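Local coordinates for protein imidazolonepropionase (Unidentified, PDB 2Q09) that hydrolyses a carbon-nitrogen bond of imidazolone-5-propanoate to give N-formimidoyl-L-glutamate, the third step of histidine degradation, at residues 203-213 / 228-237. Numbering follows the deposited sequence.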
loop_
_atom_site.group_PDB
_atom_site.type_symbol
_atom_site.label_atom_id
_atom_site.label_comp_id
_atom_site.label_asym_id
_atom_site.label_seq_id
_atom_site.Cartn_x
_atom_site.Cartn_y
_atom_site.Cartn_z
ATOM N N ALA A 203 18.413 -5.444 7.109
ATOM C CA ALA A 203 18.323 -6.812 6.610
ATOM C C ALA A 203 18.744 -7.814 7.682
ATOM O O ALA A 203 18.087 -8.836 7.885
ATOM C CB ALA A 203 19.198 -6.966 5.375
ATOM N N GLU A 204 19.841 -7.513 8.367
ATOM C CA GLU A 204 20.345 -8.382 9.424
ATOM C C GLU A 204 19.275 -8.596 10.491
ATOM O O GLU A 204 19.141 -9.694 11.039
ATOM C CB GLU A 204 21.585 -7.750 10.056
ATOM C CG GLU A 204 22.227 -8.548 11.184
ATOM C CD GLU A 204 22.747 -9.905 10.729
ATOM O OE1 GLU A 204 23.127 -10.041 9.547
ATOM O OE2 GLU A 204 22.787 -10.833 11.558
ATOM N N ALA A 205 18.510 -7.548 10.785
ATOM C CA ALA A 205 17.468 -7.646 11.800
ATOM C C ALA A 205 16.145 -8.170 11.234
ATOM O O ALA A 205 15.182 -8.346 11.979
ATOM C CB ALA A 205 17.254 -6.288 12.454
ATOM N N GLY A 206 16.105 -8.419 9.927
ATOM C CA GLY A 206 14.885 -8.910 9.300
ATOM C C GLY A 206 13.760 -7.893 9.416
ATOM O O GLY A 206 12.587 -8.256 9.540
ATOM N N LEU A 207 14.115 -6.614 9.360
ATOM C CA LEU A 207 13.133 -5.543 9.497
ATOM C C LEU A 207 12.532 -4.986 8.206
ATOM O O LEU A 207 11.515 -4.289 8.256
ATOM C CB LEU A 207 13.740 -4.383 10.293
ATOM C CG LEU A 207 13.987 -4.640 11.783
ATOM C CD1 LEU A 207 14.605 -3.403 12.417
ATOM C CD2 LEU A 207 12.661 -4.975 12.466
ATOM N N ALA A 208 13.142 -5.281 7.060
ATOM C CA ALA A 208 12.636 -4.747 5.798
ATOM C C ALA A 208 12.256 -5.795 4.756
ATOM O O ALA A 208 13.057 -6.664 4.422
ATOM C CB ALA A 208 13.660 -3.779 5.199
ATOM N N ASP A 209 11.034 -5.704 4.242
ATOM C CA ASP A 209 10.572 -6.633 3.219
ATOM C C ASP A 209 10.897 -6.064 1.843
ATOM O O ASP A 209 10.927 -6.800 0.855
ATOM C CB ASP A 209 9.062 -6.871 3.338
ATOM C CG ASP A 209 8.682 -7.516 4.650
ATOM O OD1 ASP A 209 9.380 -8.469 5.061
ATOM O OD2 ASP A 209 7.685 -7.078 5.268
ATOM N N ALA A 210 11.146 -4.761 1.781
ATOM C CA ALA A 210 11.470 -4.107 0.515
ATOM C C ALA A 210 12.174 -2.774 0.736
ATOM O O ALA A 210 12.219 -2.268 1.863
ATOM C CB ALA A 210 10.201 -3.891 -0.300
ATOM N N VAL A 211 12.741 -2.230 -0.342
ATOM C CA VAL A 211 13.439 -0.947 -0.305
ATOM C C VAL A 211 12.810 -0.009 -1.333
ATOM O O VAL A 211 12.598 -0.392 -2.483
ATOM C CB VAL A 211 14.945 -1.105 -0.618
ATOM C CG1 VAL A 211 15.629 0.252 -0.618
ATOM C CG2 VAL A 211 15.588 -2.017 0.407
ATOM N N ASP A 212 12.530 1.218 -0.901
ATOM C CA ASP A 212 11.877 2.243 -1.719
ATOM C C ASP A 212 12.810 3.447 -1.884
ATOM O O ASP A 212 13.773 3.597 -1.130
ATOM C CB ASP A 212 10.585 2.676 -1.007
ATOM C CG ASP A 212 9.606 3.415 -1.909
ATOM O OD1 ASP A 212 9.983 3.856 -3.019
ATOM O OD2 ASP A 212 8.440 3.563 -1.482
ATOM N N VAL A 213 12.511 4.303 -2.857
ATOM C CA VAL A 213 13.321 5.492 -3.124
ATOM C C VAL A 213 12.504 6.634 -3.720
ATOM O O VAL A 213 11.624 6.414 -4.546
ATOM C CB VAL A 213 14.465 5.185 -4.122
ATOM C CG1 VAL A 213 15.177 6.472 -4.504
ATOM C CG2 VAL A 213 15.454 4.196 -3.517
ATOM N N VAL A 228 21.246 2.643 -4.486
ATOM C CA VAL A 228 20.399 2.015 -3.483
ATOM C C VAL A 228 19.908 0.641 -3.925
ATOM O O VAL A 228 20.076 -0.332 -3.196
ATOM C CB VAL A 228 19.184 2.903 -3.149
ATOM C CG1 VAL A 228 18.165 2.108 -2.343
ATOM C CG2 VAL A 228 19.637 4.120 -2.358
ATOM N N TYR A 229 19.303 0.558 -5.108
ATOM C CA TYR A 229 18.802 -0.722 -5.610
ATOM C C TYR A 229 19.896 -1.783 -5.644
ATOM O O TYR A 229 19.630 -2.970 -5.441
ATOM C CB TYR A 229 18.198 -0.561 -7.012
ATOM C CG TYR A 229 16.919 0.251 -7.045
ATOM C CD1 TYR A 229 16.228 0.550 -5.875
ATOM C CD2 TYR A 229 16.391 0.705 -8.254
ATOM C CE1 TYR A 229 15.041 1.280 -5.904
ATOM C CE2 TYR A 229 15.210 1.436 -8.292
ATOM C CZ TYR A 229 14.541 1.721 -7.115
ATOM O OH TYR A 229 13.372 2.450 -7.145
ATOM N N LEU A 230 21.124 -1.354 -5.906
ATOM C CA LEU A 230 22.251 -2.282 -5.950
ATOM C C LEU A 230 22.475 -2.911 -4.582
ATOM O O LEU A 230 22.695 -4.116 -4.465
ATOM C CB LEU A 230 23.519 -1.555 -6.395
ATOM C CG LEU A 230 23.608 -1.289 -7.896
ATOM C CD1 LEU A 230 24.827 -0.435 -8.193
ATOM C CD2 LEU A 230 23.690 -2.614 -8.641
ATOM N N ALA A 231 22.417 -2.082 -3.548
ATOM C CA ALA A 231 22.603 -2.549 -2.183
ATOM C C ALA A 231 21.457 -3.480 -1.792
ATOM O O ALA A 231 21.677 -4.556 -1.235
ATOM C CB ALA A 231 22.664 -1.359 -1.237
ATOM N N ALA A 232 20.234 -3.059 -2.094
ATOM C CA ALA A 232 19.058 -3.861 -1.784
ATOM C C ALA A 232 19.282 -5.232 -2.406
ATOM O O ALA A 232 19.126 -6.264 -1.753
ATOM C CB ALA A 232 17.812 -3.214 -2.373
ATOM N N ASP A 233 19.664 -5.214 -3.680
ATOM C CA ASP A 233 19.933 -6.424 -4.449
ATOM C C ASP A 233 20.879 -7.365 -3.701
ATOM O O ASP A 233 20.620 -8.557 -3.590
ATOM C CB ASP A 233 20.557 -6.033 -5.797
ATOM C CG ASP A 233 20.777 -7.220 -6.715
ATOM O OD1 ASP A 233 21.459 -7.049 -7.744
ATOM O OD2 ASP A 233 20.267 -8.318 -6.417
ATOM N N GLN A 234 21.976 -6.817 -3.194
ATOM C CA GLN A 234 22.980 -7.593 -2.471
ATOM C C GLN A 234 22.441 -8.294 -1.229
ATOM O O GLN A 234 22.970 -9.326 -0.821
ATOM C CB GLN A 234 24.147 -6.688 -2.077
ATOM C CG GLN A 234 24.887 -6.065 -3.258
ATOM C CD GLN A 234 25.736 -7.058 -4.031
ATOM O OE1 GLN A 234 25.219 -7.956 -4.688
ATOM N NE2 GLN A 234 27.047 -6.897 -3.957
ATOM N N TYR A 235 21.393 -7.744 -0.622
ATOM C CA TYR A 235 20.817 -8.352 0.572
ATOM C C TYR A 235 19.520 -9.092 0.292
ATOM O O TYR A 235 18.806 -9.489 1.210
ATOM C CB TYR A 235 20.621 -7.288 1.659
ATOM C CG TYR A 235 21.927 -6.924 2.325
ATOM C CD1 TYR A 235 22.388 -7.633 3.431
ATOM C CD2 TYR A 235 22.753 -5.945 1.779
ATOM C CE1 TYR A 235 23.650 -7.380 3.979
ATOM C CE2 TYR A 235 24.014 -5.684 2.312
ATOM C CZ TYR A 235 24.455 -6.407 3.409
ATOM O OH TYR A 235 25.711 -6.177 3.919
ATOM N N GLY A 236 19.229 -9.289 -0.989
ATOM C CA GLY A 236 18.029 -10.006 -1.379
ATOM C C GLY A 236 16.724 -9.351 -0.989
ATOM O O GLY A 236 15.764 -10.030 -0.623
ATOM N N LEU A 237 16.679 -8.026 -1.068
ATOM C CA LEU A 237 15.473 -7.283 -0.733
ATOM C C LEU A 237 14.827 -6.751 -2.004
ATOM O O LEU A 237 15.515 -6.254 -2.891
ATOM C CB LEU A 237 15.803 -6.104 0.185
ATOM C CG LEU A 237 16.512 -6.390 1.511
ATOM C CD1 LEU A 237 16.760 -5.083 2.234
ATOM C CD2 LEU A 237 15.667 -7.320 2.364
#
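V211 packs its branched side chain against V228 and A232 of the helix that ends near Q234. Its CB already lies 4.0 Å from A232 CB. From there CG1, set anti to the backbone N (chi1 178°), meets V228 CG1 at 3.6 Å, while CG2 touches both A232 CB and L237 CD1, each at 3.8 Å. A beta-branched valine is at home in a strand, and its two methyls reach three residues. The small CB of A232 lets the helix backbone lie near V211; the axis of 228-234 passes 9.1 Å from that of 210-213, antiparallel to it. Two residues on, V213 CG2 meets V228 CG1 tip to tip at 3.6 Å and also touches Y229 CE1; the hydroxyl of Y229 hydrogen-bonds to K240 O. At the other end G236, with the positive phi glycine tolerates, closes the helix in a Schellman motif; L237 N returns to A232 O at 3.1 Å. The CB of L237 points toward 203-213, and its CD2 rests 3.4 Å from A208 O. The CB of D212 turns away from the helix; OD2 forms a salt bridge with K141 NZ, and OD1 a weak hydrogen bond with ND1 of the iron ligand H242. This is strand-to-helix packing in a beta-alpha-beta unit of the amidohydrolase TIM barrel.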